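Local atomic coordinates of TIR-like domain-containing protein (Prevotella corporis, PDB entry 7EBD), a protein that belongs to the prokaryotic STING family and binds C2E in a pocket to which both subunits of a dimer contribute. Residues Leu5-Ile10 against Asp131-Asn136; Tyr40-Leu45 against Gly92-Val97; Asp56-Ala61 against Met100-Ser105. One frame throughout, in Å; residues are numbered along the deposited sequence.

Contact 1. Residues Leu5-Ile10 against Asp131-Asn136; sequences LPSTVI and DNEMNN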
loop_
_atom_site.group_PDB
_atom_site.type_symbol
_atom_site.label_atom_id
_atom_site.label_comp_id
_atom_site.label_asym_id
_atom_site.label_seq_id
_atom_site.Cartn_x
_atom_site.Cartn_y
_atom_site.Cartn_z
ATOM N N LEU A 5 2.987 -13.981 -11.446
ATOM C CA LEU A 5 2.742 -14.299 -10.045
ATOM C C LEU A 5 2.255 -13.061 -9.300
ATOM O O LEU A 5 2.796 -11.969 -9.492
ATOM C CB LEU A 5 4.008 -14.830 -9.382
ATOM C CG LEU A 5 4.348 -16.297 -9.652
ATOM C CD1 LEU A 5 5.485 -16.747 -8.757
ATOM C CD2 LEU A 5 3.126 -17.181 -9.450
ATOM N N PRO A 6 1.222 -13.197 -8.466
ATOM C CA PRO A 6 0.742 -12.028 -7.712
ATOM C C PRO A 6 1.770 -11.483 -6.737
ATOM O O PRO A 6 1.786 -10.271 -6.483
ATOM C CB PRO A 6 -0.501 -12.564 -6.989
ATOM C CG PRO A 6 -0.310 -14.043 -6.938
ATOM C CD PRO A 6 0.427 -14.405 -8.190
ATOM N N SER A 7 2.640 -12.339 -6.192
ATOM C CA SER A 7 3.695 -11.861 -5.304
ATOM C C SER A 7 4.650 -10.925 -6.030
ATOM O O SER A 7 5.188 -9.995 -5.422
ATOM C CB SER A 7 4.458 -13.045 -4.705
ATOM O OG SER A 7 5.032 -13.846 -5.721
ATOM N N THR A 8 4.865 -11.147 -7.327
ATOM C CA THR A 8 5.704 -10.246 -8.110
ATOM C C THR A 8 5.112 -8.841 -8.149
ATOM O O THR A 8 5.809 -7.850 -7.895
ATOM C CB THR A 8 5.875 -10.802 -9.524
ATOM O OG1 THR A 8 6.598 -12.038 -9.470
ATOM C CG2 THR A 8 6.618 -9.817 -10.404
ATOM N N VAL A 9 3.819 -8.739 -8.467
ATOM C CA VAL A 9 3.161 -7.436 -8.519
ATOM C C VAL A 9 3.125 -6.800 -7.136
ATOM O O VAL A 9 3.275 -5.580 -6.992
ATOM C CB VAL A 9 1.748 -7.576 -9.114
ATOM C CG1 VAL A 9 1.044 -6.231 -9.142
ATOM C CG2 VAL A 9 1.826 -8.166 -10.508
ATOM N N ILE A 10 2.920 -7.615 -6.097
ATOM C CA ILE A 10 2.929 -7.096 -4.732
ATOM C C ILE A 10 4.292 -6.504 -4.398
ATOM O O ILE A 10 4.388 -5.420 -3.810
ATOM C CB ILE A 10 2.531 -8.206 -3.739
ATOM C CG1 ILE A 10 1.042 -8.535 -3.873
ATOM C CG2 ILE A 10 2.860 -7.797 -2.314
ATOM C CD1 ILE A 10 0.129 -7.393 -3.500
ATOM N N ASP A 131 5.130 -20.452 1.202
ATOM C CA ASP A 131 6.574 -20.257 1.195
ATOM C C ASP A 131 7.074 -19.860 -0.188
ATOM O O ASP A 131 7.989 -19.040 -0.311
ATOM C CB ASP A 131 7.275 -21.529 1.669
ATOM C CG ASP A 131 7.101 -21.770 3.154
ATOM O OD1 ASP A 131 6.535 -20.889 3.839
ATOM O OD2 ASP A 131 7.531 -22.838 3.640
ATOM N N ASN A 132 6.489 -20.433 -1.243
ATOM C CA ASN A 132 6.882 -20.059 -2.598
ATOM C C ASN A 132 6.536 -18.605 -2.890
ATOM O O ASN A 132 7.349 -17.869 -3.461
ATOM C CB ASN A 132 6.218 -20.985 -3.617
ATOM C CG ASN A 132 6.740 -22.406 -3.539
ATOM O OD1 ASN A 132 7.825 -22.653 -3.012
ATOM N ND2 ASN A 132 5.968 -23.350 -4.067
ATOM N N GLU A 133 5.331 -18.173 -2.504
ATOM C CA GLU A 133 4.960 -16.772 -2.689
ATOM C C GLU A 133 5.881 -15.850 -1.898
ATOM O O GLU A 133 6.297 -14.800 -2.400
ATOM C CB GLU A 133 3.501 -16.552 -2.293
ATOM C CG GLU A 133 2.501 -17.038 -3.332
ATOM C CD GLU A 133 2.518 -16.198 -4.597
ATOM O OE1 GLU A 133 1.793 -15.182 -4.648
ATOM O OE2 GLU A 133 3.255 -16.553 -5.541
HETATM N N MSE A 134 6.217 -16.231 -0.668
HETATM C CA MSE A 134 7.142 -15.458 0.156
HETATM C C MSE A 134 8.516 -15.322 -0.495
HETATM O O MSE A 134 9.081 -14.225 -0.568
HETATM C CB MSE A 134 7.296 -16.106 1.533
HETATM C CG MSE A 134 6.053 -16.036 2.391
HETATM SE SE MSE A 134 5.649 -14.219 2.939
HETATM C CE MSE A 134 6.377 -14.284 4.744
ATOM N N ASN A 135 9.048 -16.453 -0.966
ATOM C CA ASN A 135 10.375 -16.451 -1.570
ATOM C C ASN A 135 10.391 -15.645 -2.859
ATOM O O ASN A 135 11.353 -14.915 -3.124
ATOM C CB ASN A 135 10.839 -17.883 -1.828
ATOM C CG ASN A 135 11.034 -18.670 -0.548
ATOM O OD1 ASN A 135 11.343 -18.103 0.500
ATOM N ND2 ASN A 135 10.859 -19.984 -0.629
ATOM N N ASN A 136 9.331 -15.744 -3.665
ATOM C CA ASN A 136 9.272 -14.949 -4.886
ATOM C C ASN A 136 9.153 -13.463 -4.575
ATOM O O ASN A 136 9.778 -12.632 -5.246
ATOM C CB ASN A 136 8.106 -15.407 -5.760
ATOM C CG ASN A 136 8.060 -14.682 -7.088
ATOM O OD1 ASN A 136 8.889 -14.920 -7.966
ATOM N ND2 ASN A 136 7.091 -13.786 -7.242
#
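A polar contact between two helices joins Ser7 and Thr8, at the start of helix 6-28, to Glu133 and Asn136 of helix 124-146. The two segments run in roughly the same direction, with axes 8.8 Å apart at closest approach and a crossing angle of -37°. Ser7 sits at the centre. Its OG accepts a short bond from Asn136 ND2 at 2.6 Å and donates to Glu133 OE2 at 3.2 Å. The hydroxyl meets that oxygen from above the carboxylate plane. With chi1 of Ser7 at 59°, OG lies between the backbone N and the carbonyl carbon and points at the second helix. Asn136 ND2 makes a second bond, to Thr8 OG1, at 2.9 Å. This one is nearly straight and lies in the amide plane, whereas the bond to Ser7 OG is slightly tilted from it. The two bonds together fix how the amide is turned, and OD1 at its other end is held by Arg139. The other carboxylate oxygen, Glu133 OE1, takes a weak, bent bond from Ser7 N at 3.3 Å. Glu133 thus reaches both the backbone N and the hydroxyl of Ser7, though neither bond is strong, and its negative charge would suit the N-terminal end of a helix. Carbon groups flank this polar centre. Pro6 CG packs against Glu133 OE1 at 3.3 Å, and Leu5 CD1 lies 3.7 Å from Asn136 ND2. Around the contact, Glu133 also touches Ile107 and Ile111 of helix 104-111, and Thr8 rests on Val140 one turn further along helix 124-146. Pro6 packs on Val9 of the second subunit, which places this end of helix 6-28 at the dimer interface.

Contact 2. Residues Tyr40-Leu45 against Gly92-Val97; sequences YTSGKL and GDTLEV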
loop_
_atom_site.group_PDB
_atom_site.type_symbol
_atom_site.label_atom_id
_atom_site.label_comp_id
_atom_site.label_asym_id
_atom_site.label_seq_id
_atom_site.Cartn_x
_atom_site.Cartn_y
_atom_site.Cartn_z
ATOM N N TYR A 40 21.309 12.336 11.989
ATOM C CA TYR A 40 21.966 11.079 11.664
ATOM C C TYR A 40 22.742 11.197 10.361
ATOM O O TYR A 40 22.269 11.799 9.392
ATOM C CB TYR A 40 20.945 9.945 11.559
ATOM C CG TYR A 40 20.251 9.636 12.863
ATOM C CD1 TYR A 40 20.796 8.724 13.757
ATOM C CD2 TYR A 40 19.055 10.253 13.203
ATOM C CE1 TYR A 40 20.172 8.436 14.951
ATOM C CE2 TYR A 40 18.421 9.970 14.398
ATOM C CZ TYR A 40 18.987 9.060 15.267
ATOM O OH TYR A 40 18.368 8.770 16.460
ATOM N N THR A 41 23.940 10.613 10.347
ATOM C CA THR A 41 24.761 10.552 9.147
ATOM C C THR A 41 24.618 9.234 8.401
ATOM O O THR A 41 25.005 9.159 7.229
ATOM C CB THR A 41 26.239 10.766 9.498
ATOM O OG1 THR A 41 26.628 9.835 10.516
ATOM C CG2 THR A 41 26.469 12.183 9.999
ATOM N N SER A 42 24.077 8.204 9.047
ATOM C CA SER A 42 23.896 6.900 8.429
ATOM C C SER A 42 22.534 6.342 8.812
ATOM O O SER A 42 22.101 6.464 9.962
ATOM C CB SER A 42 24.998 5.918 8.849
ATOM O OG SER A 42 24.994 5.723 10.252
ATOM N N GLY A 43 21.873 5.724 7.846
ATOM C CA GLY A 43 20.563 5.148 8.079
ATOM C C GLY A 43 20.413 3.853 7.314
ATOM O O GLY A 43 21.022 3.652 6.260
ATOM N N LYS A 44 19.592 2.965 7.865
ATOM C CA LYS A 44 19.328 1.673 7.248
ATOM C C LYS A 44 17.840 1.380 7.326
ATOM O O LYS A 44 17.188 1.723 8.315
ATOM C CB LYS A 44 20.117 0.549 7.935
ATOM C CG LYS A 44 21.628 0.699 7.860
ATOM C CD LYS A 44 22.146 0.444 6.454
ATOM C CE LYS A 44 23.658 0.605 6.387
ATOM N NZ LYS A 44 24.175 0.482 4.995
ATOM N N LEU A 45 17.310 0.752 6.279
ATOM C CA LEU A 45 15.929 0.290 6.240
ATOM C C LEU A 45 15.930 -1.230 6.209
ATOM O O LEU A 45 16.511 -1.835 5.301
ATOM C CB LEU A 45 15.191 0.852 5.025
ATOM C CG LEU A 45 13.811 0.251 4.741
ATOM C CD1 LEU A 45 12.859 0.498 5.903
ATOM C CD2 LEU A 45 13.234 0.797 3.441
ATOM N N GLY A 92 23.698 3.882 18.064
ATOM C CA GLY A 92 24.864 4.740 17.957
ATOM C C GLY A 92 24.532 5.957 17.119
ATOM O O GLY A 92 23.629 6.737 17.441
ATOM N N ASP A 93 25.247 6.116 16.008
ATOM C CA ASP A 93 25.005 7.204 15.074
ATOM C C ASP A 93 24.123 6.784 13.908
ATOM O O ASP A 93 23.931 7.567 12.972
ATOM C CB ASP A 93 26.335 7.755 14.551
ATOM C CG ASP A 93 27.175 8.384 15.645
ATOM O OD1 ASP A 93 26.629 9.193 16.424
ATOM O OD2 ASP A 93 28.380 8.069 15.724
ATOM N N THR A 94 23.580 5.572 13.945
ATOM C CA THR A 94 22.787 5.036 12.849
ATOM C C THR A 94 21.304 5.094 13.188
ATOM O O THR A 94 20.897 4.795 14.315
ATOM C CB THR A 94 23.196 3.593 12.540
ATOM O OG1 THR A 94 24.599 3.546 12.258
ATOM C CG2 THR A 94 22.426 3.059 11.339
ATOM N N LEU A 95 20.501 5.496 12.210
ATOM C CA LEU A 95 19.048 5.446 12.320
ATOM C C LEU A 95 18.572 4.152 11.669
ATOM O O LEU A 95 18.701 3.979 10.452
ATOM C CB LEU A 95 18.401 6.659 11.657
ATOM C CG LEU A 95 16.870 6.641 11.637
ATOM C CD1 LEU A 95 16.300 6.832 13.034
ATOM C CD2 LEU A 95 16.330 7.686 10.682
ATOM N N GLU A 96 18.034 3.239 12.478
ATOM C CA GLU A 96 17.556 1.950 11.988
ATOM C C GLU A 96 16.038 2.008 11.875
ATOM O O GLU A 96 15.337 2.070 12.890
ATOM C CB GLU A 96 17.998 0.813 12.906
ATOM C CG GLU A 96 19.502 0.708 13.083
ATOM C CD GLU A 96 19.911 -0.542 13.838
ATOM O OE1 GLU A 96 21.088 -0.947 13.725
ATOM O OE2 GLU A 96 19.053 -1.124 14.534
ATOM N N VAL A 97 15.536 2.007 10.643
ATOM C CA VAL A 97 14.110 1.992 10.351
ATOM C C VAL A 97 13.710 0.561 10.040
ATOM O O VAL A 97 14.446 -0.159 9.356
ATOM C CB VAL A 97 13.783 2.928 9.172
ATOM C CG1 VAL A 97 12.290 2.942 8.892
ATOM C CG2 VAL A 97 14.301 4.326 9.452
#
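Ser42 O is approached by two groups of the neighbouring strand: it accepts Leu95 N at 2.9 Å, and Thr94 CA comes within 3.3 Å in a CA-H...O contact. Leu95 turns its other polar atom to the same strand, and its O accepts Lys44 N at 2.9 Å. Lys44 O then accepts Val97 N, also at 2.9 Å. This alternation is that of parallel beta strands, here paired Gly43 with Leu95, Lys44 with Glu96 and Leu45 with Val97. Polar side chains share one face. There the hydroxyls of Ser42 and Thr94 are hydrogen-bonded, OG to OG1, at 3.0 Å. On the other face Leu95 CB sits over the ring of Tyr40, 3.8 Å from the centroid and 16° off the normal, in a CH-pi contact. Asp93 O lies at the ring edge, 3.4 Å from CD1. Tyr40 chi1 of -65° sets CG opposite its own carbonyl carbon, and the ring lies against the start of the second strand. Further along this face, Leu45 CD1 meets Val97 CG1 at 3.9 Å. Strand 42-47 lies between 94-99 and 155-157 in the mixed sheet, and 84-91 flanks 94-99 on its other side. Helix 6-28 covers the Leu45 and Leu95 face with Ala22, Trp25 and Ile26.

Contact 3. Residues Asp56-Ala61 against Met100-Ser105; sequences DIKKSA and MPTILS. With C2E (9,9'-[(2R,3R,3aS,5S,7aR,9R,10R,10aS,12S,14aR)-3,5,10,12-tetrahydroxy-5,12-dioxidooctahydro-2H,7H-difuro[3,2-d:3',2'-j][1,3,7,9,2,8]tetraoxadiphosphacyclododecine-2,9-diyl]bis(2-amino-1,9-dihydro-6H-purin-6-one)), chain E.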
loop_
_atom_site.group_PDB
_atom_site.type_symbol
_atom_site.label_atom_id
_atom_site.label_comp_id
_atom_site.label_asym_id
_atom_site.label_seq_id
_atom_site.Cartn_x
_atom_site.Cartn_y
_atom_site.Cartn_z
ATOM N N ASP A 56 -3.590 -11.882 10.354
ATOM C CA ASP A 56 -3.469 -10.431 10.501
ATOM C C ASP A 56 -1.994 -10.043 10.532
ATOM O O ASP A 56 -1.320 -10.222 11.550
ATOM C CB ASP A 56 -4.189 -9.952 11.756
ATOM C CG ASP A 56 -4.544 -8.481 11.699
ATOM O OD1 ASP A 56 -3.904 -7.740 10.921
ATOM O OD2 ASP A 56 -5.468 -8.064 12.429
ATOM N N ILE A 57 -1.502 -9.488 9.422
ATOM C CA ILE A 57 -0.106 -9.068 9.362
ATOM C C ILE A 57 0.106 -7.786 10.156
ATOM O O ILE A 57 1.208 -7.534 10.658
ATOM C CB ILE A 57 0.337 -8.917 7.895
ATOM C CG1 ILE A 57 0.244 -10.266 7.180
ATOM C CG2 ILE A 57 1.756 -8.373 7.797
ATOM C CD1 ILE A 57 0.758 -10.238 5.771
ATOM N N LYS A 58 -0.937 -6.968 10.309
ATOM C CA LYS A 58 -0.805 -5.750 11.103
ATOM C C LYS A 58 -0.494 -6.071 12.560
ATOM O O LYS A 58 0.300 -5.373 13.201
ATOM C CB LYS A 58 -2.079 -4.913 10.994
ATOM C CG LYS A 58 -2.196 -4.135 9.695
ATOM C CD LYS A 58 -3.487 -3.333 9.638
ATOM C CE LYS A 58 -4.702 -4.246 9.538
ATOM N NZ LYS A 58 -5.954 -3.480 9.272
ATOM N N LYS A 59 -1.096 -7.136 13.096
ATOM C CA LYS A 59 -0.821 -7.518 14.476
ATOM C C LYS A 59 0.604 -8.033 14.634
ATOM O O LYS A 59 1.286 -7.698 15.610
ATOM C CB LYS A 59 -1.833 -8.564 14.943
ATOM C CG LYS A 59 -3.262 -8.048 15.002
ATOM C CD LYS A 59 -4.230 -9.122 15.479
ATOM C CE LYS A 59 -5.542 -8.507 15.947
ATOM N NZ LYS A 59 -6.595 -9.535 16.174
ATOM N N SER A 60 1.070 -8.850 13.686
ATOM C CA SER A 60 2.458 -9.299 13.725
ATOM C C SER A 60 3.414 -8.119 13.631
ATOM O O SER A 60 4.445 -8.086 14.312
ATOM C CB SER A 60 2.721 -10.298 12.598
ATOM O OG SER A 60 1.831 -11.398 12.676
ATOM N N ALA A 61 3.074 -7.125 12.808
ATOM C CA ALA A 61 3.924 -5.947 12.679
ATOM C C ALA A 61 3.965 -5.149 13.975
ATOM O O ALA A 61 5.040 -4.728 14.413
ATOM C CB ALA A 61 3.436 -5.072 11.525
HETATM N N MSE A 100 7.485 -4.081 8.320
HETATM C CA MSE A 100 6.902 -5.337 7.873
HETATM C C MSE A 100 5.827 -5.014 6.841
HETATM O O MSE A 100 4.870 -4.300 7.145
HETATM C CB MSE A 100 6.319 -6.123 9.049
HETATM C CG MSE A 100 5.679 -7.443 8.654
HETATM SE SE MSE A 100 4.922 -8.409 10.172
HETATM C CE MSE A 100 6.550 -8.688 11.210
ATOM N N PRO A 101 5.991 -5.526 5.617
ATOM C CA PRO A 101 5.101 -5.119 4.520
ATOM C C PRO A 101 3.657 -5.547 4.728
ATOM O O PRO A 101 3.316 -6.721 4.542
ATOM C CB PRO A 101 5.717 -5.804 3.291
ATOM C CG PRO A 101 7.111 -6.189 3.705
ATOM C CD PRO A 101 7.023 -6.472 5.168
ATOM N N THR A 102 2.797 -4.599 5.110
ATOM C CA THR A 102 1.381 -4.901 5.285
ATOM C C THR A 102 0.700 -5.269 3.972
ATOM O O THR A 102 -0.341 -5.938 3.991
ATOM C CB THR A 102 0.671 -3.710 5.930
ATOM O OG1 THR A 102 0.972 -2.519 5.193
ATOM C CG2 THR A 102 1.136 -3.530 7.363
ATOM N N ILE A 103 1.276 -4.861 2.836
ATOM C CA ILE A 103 0.725 -5.192 1.525
ATOM C C ILE A 103 0.616 -6.697 1.321
ATOM O O ILE A 103 -0.178 -7.154 0.493
ATOM C CB ILE A 103 1.584 -4.543 0.418
ATOM C CG1 ILE A 103 0.856 -4.580 -0.927
ATOM C CG2 ILE A 103 2.946 -5.223 0.328
ATOM C CD1 ILE A 103 1.636 -3.950 -2.062
ATOM N N LEU A 104 1.397 -7.486 2.062
ATOM C CA LEU A 104 1.336 -8.936 1.940
ATOM C C LEU A 104 0.003 -9.502 2.407
ATOM O O LEU A 104 -0.295 -10.662 2.105
ATOM C CB LEU A 104 2.476 -9.579 2.732
ATOM C CG LEU A 104 3.907 -9.306 2.264
ATOM C CD1 LEU A 104 4.901 -9.762 3.319
ATOM C CD2 LEU A 104 4.179 -9.996 0.934
ATOM N N SER A 105 -0.796 -8.712 3.134
ATOM C CA SER A 105 -2.073 -9.187 3.659
ATOM C C SER A 105 -2.889 -9.889 2.579
ATOM O O SER A 105 -3.276 -11.055 2.731
ATOM C CB SER A 105 -2.857 -8.013 4.249
ATOM O OG SER A 105 -3.186 -7.070 3.244
HETATM P P1 C2E E . 0.615 1.863 -2.015
HETATM O O2P C2E E . 0.591 3.370 -1.935
HETATM O O1P C2E E . 1.224 1.557 -3.357
HETATM O "O5'" C2E E . 1.636 1.151 -0.950
HETATM C "C5'" C2E E . 1.997 -0.174 -1.188
HETATM C "C4'" C2E E . 2.578 -0.783 0.120
HETATM O "O4'" C2E E . 3.661 -0.140 0.461
HETATM C "C3'" C2E E . 1.596 -0.583 1.295
HETATM O "O3'" C2E E . 0.762 -1.640 1.372
HETATM C "C2'" C2E E . 2.543 -0.527 2.507
HETATM O "O2'" C2E E . 2.921 -1.907 2.938
HETATM C "C1'" C2E E . 3.612 0.086 2.066
HETATM N N9 C2E E . 3.547 1.488 2.373
HETATM C C8 C2E E . 3.075 2.410 1.522
HETATM N N7 C2E E . 3.185 3.577 2.193
HETATM C C5 C2E E . 3.709 3.338 3.402
HETATM C C6 C2E E . 4.060 4.257 4.579
HETATM O O6 C2E E . 3.869 5.423 4.506
HETATM N N1 C2E E . 4.620 3.706 5.772
HETATM C C2 C2E E . 4.855 2.291 5.875
HETATM N N2 C2E E . 5.423 1.728 7.085
HETATM N N3 C2E E . 4.521 1.414 4.755
HETATM C C4 C2E E . 3.941 1.999 3.518
HETATM P P11 C2E E . -0.593 -1.334 2.289
HETATM O O21 C2E E . -0.353 -1.023 3.747
HETATM O O11 C2E E . -1.386 -2.619 2.283
HETATM O O5A C2E E . -1.478 -0.228 1.444
HETATM C C5A C2E E . -2.065 -0.808 0.311
HETATM C C4A C2E E . -2.731 0.238 -0.495
HETATM O O4A C2E E . -3.709 0.782 0.177
HETATM C C3A C2E E . -1.663 1.488 -0.843
HETATM O O3A C2E E . -0.883 1.161 -2.084
HETATM C C2A C2E E . -2.363 2.471 -1.033
HETATM O O2A C2E E . -2.909 2.489 -2.436
HETATM C C1A C2E E . -3.586 2.277 0.007
HETATM N N91 C2E E . -3.300 2.851 1.149
HETATM C C81 C2E E . -2.781 2.338 2.281
HETATM N N71 C2E E . -2.684 3.351 3.163
HETATM C C51 C2E E . -3.139 4.453 2.575
HETATM C C61 C2E E . -3.274 5.887 3.082
HETATM O O61 C2E E . -2.937 6.158 4.182
HETATM N N11 C2E E . -3.804 6.902 2.227
HETATM C C21 C2E E . -4.211 6.568 0.886
HETATM N N21 C2E E . -4.749 7.598 0.015
HETATM N N31 C2E E . -4.081 5.197 0.406
HETATM C C41 C2E E . -3.528 4.145 1.307
#
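The 100-105 segment, which leads from strand 94-99 into helix 104-111, forms part of the C2E pocket, and its Met100, Thr102 and Leu104 rest against Ile57, Lys58, Ser60 and Ala61 at the start of helix 57-67. The packing is mainly apolar. Met100, a selenomethionine, extends from its backbone with chi1 of 179° and lays its selenium across the first turn of the helix. SE lies 3.8 Å from Ser60 CB and 3.9 Å from Ala61 CB. Ile57 reaches the segment with two branches. CG2 meets the selenium at 4.0 Å, and CD1 packs on Leu104 CB at 3.6 Å, beside the backbone of Ser105. Lys58 contributes only its aliphatic part, with CG 4.1 Å from Thr102 CG2. Asp56 is the N-cap of the helix, and its OD1 takes a weak bond from Lys58 N. Pro101 to Leu104 make a type I turn. Thr102 uses its two branches differently. CG2 faces the helix, while OG1 turns to C2E, accepting from the ligand O2' at 3.0 Å and donating to O21 in a bond modelled as very short. Ile103 N adds a weak bond to O2', and its side chain lies along the ligand sugar. Ile103 O is bonded to Ser13 OG of the second subunit. Toward helix 57-67 the segment offers carbon and selenium; toward the ligand it adds polar bonds from Thr102 OG1 and, weakly, Ile103 N to the packing of Ile103. The apolar side is consistent with a second shell that positions Thr102.

In the fold
All three contacts are partly buried, and contact 3 lies nearest the centre of the chain. Contacts 2 and 3 are on opposite sides of that centre, yet their elements follow each other: strand 42-47 precedes helix 57-67, and strand 94-99 precedes helix 104-111. Contacts 1 and 3 touch directly, through Ile10 against Ile103 and Leu104, and both reach the second subunit, which contact 2 does not. The chemistry differs with place. Side-chain hydrogen bonds dominate the helix pair of contact 1, backbone bonds the sheet of contact 2, and apolar packing contact 3. Among the three, contact 3 alone holds residues of the C2E pocket.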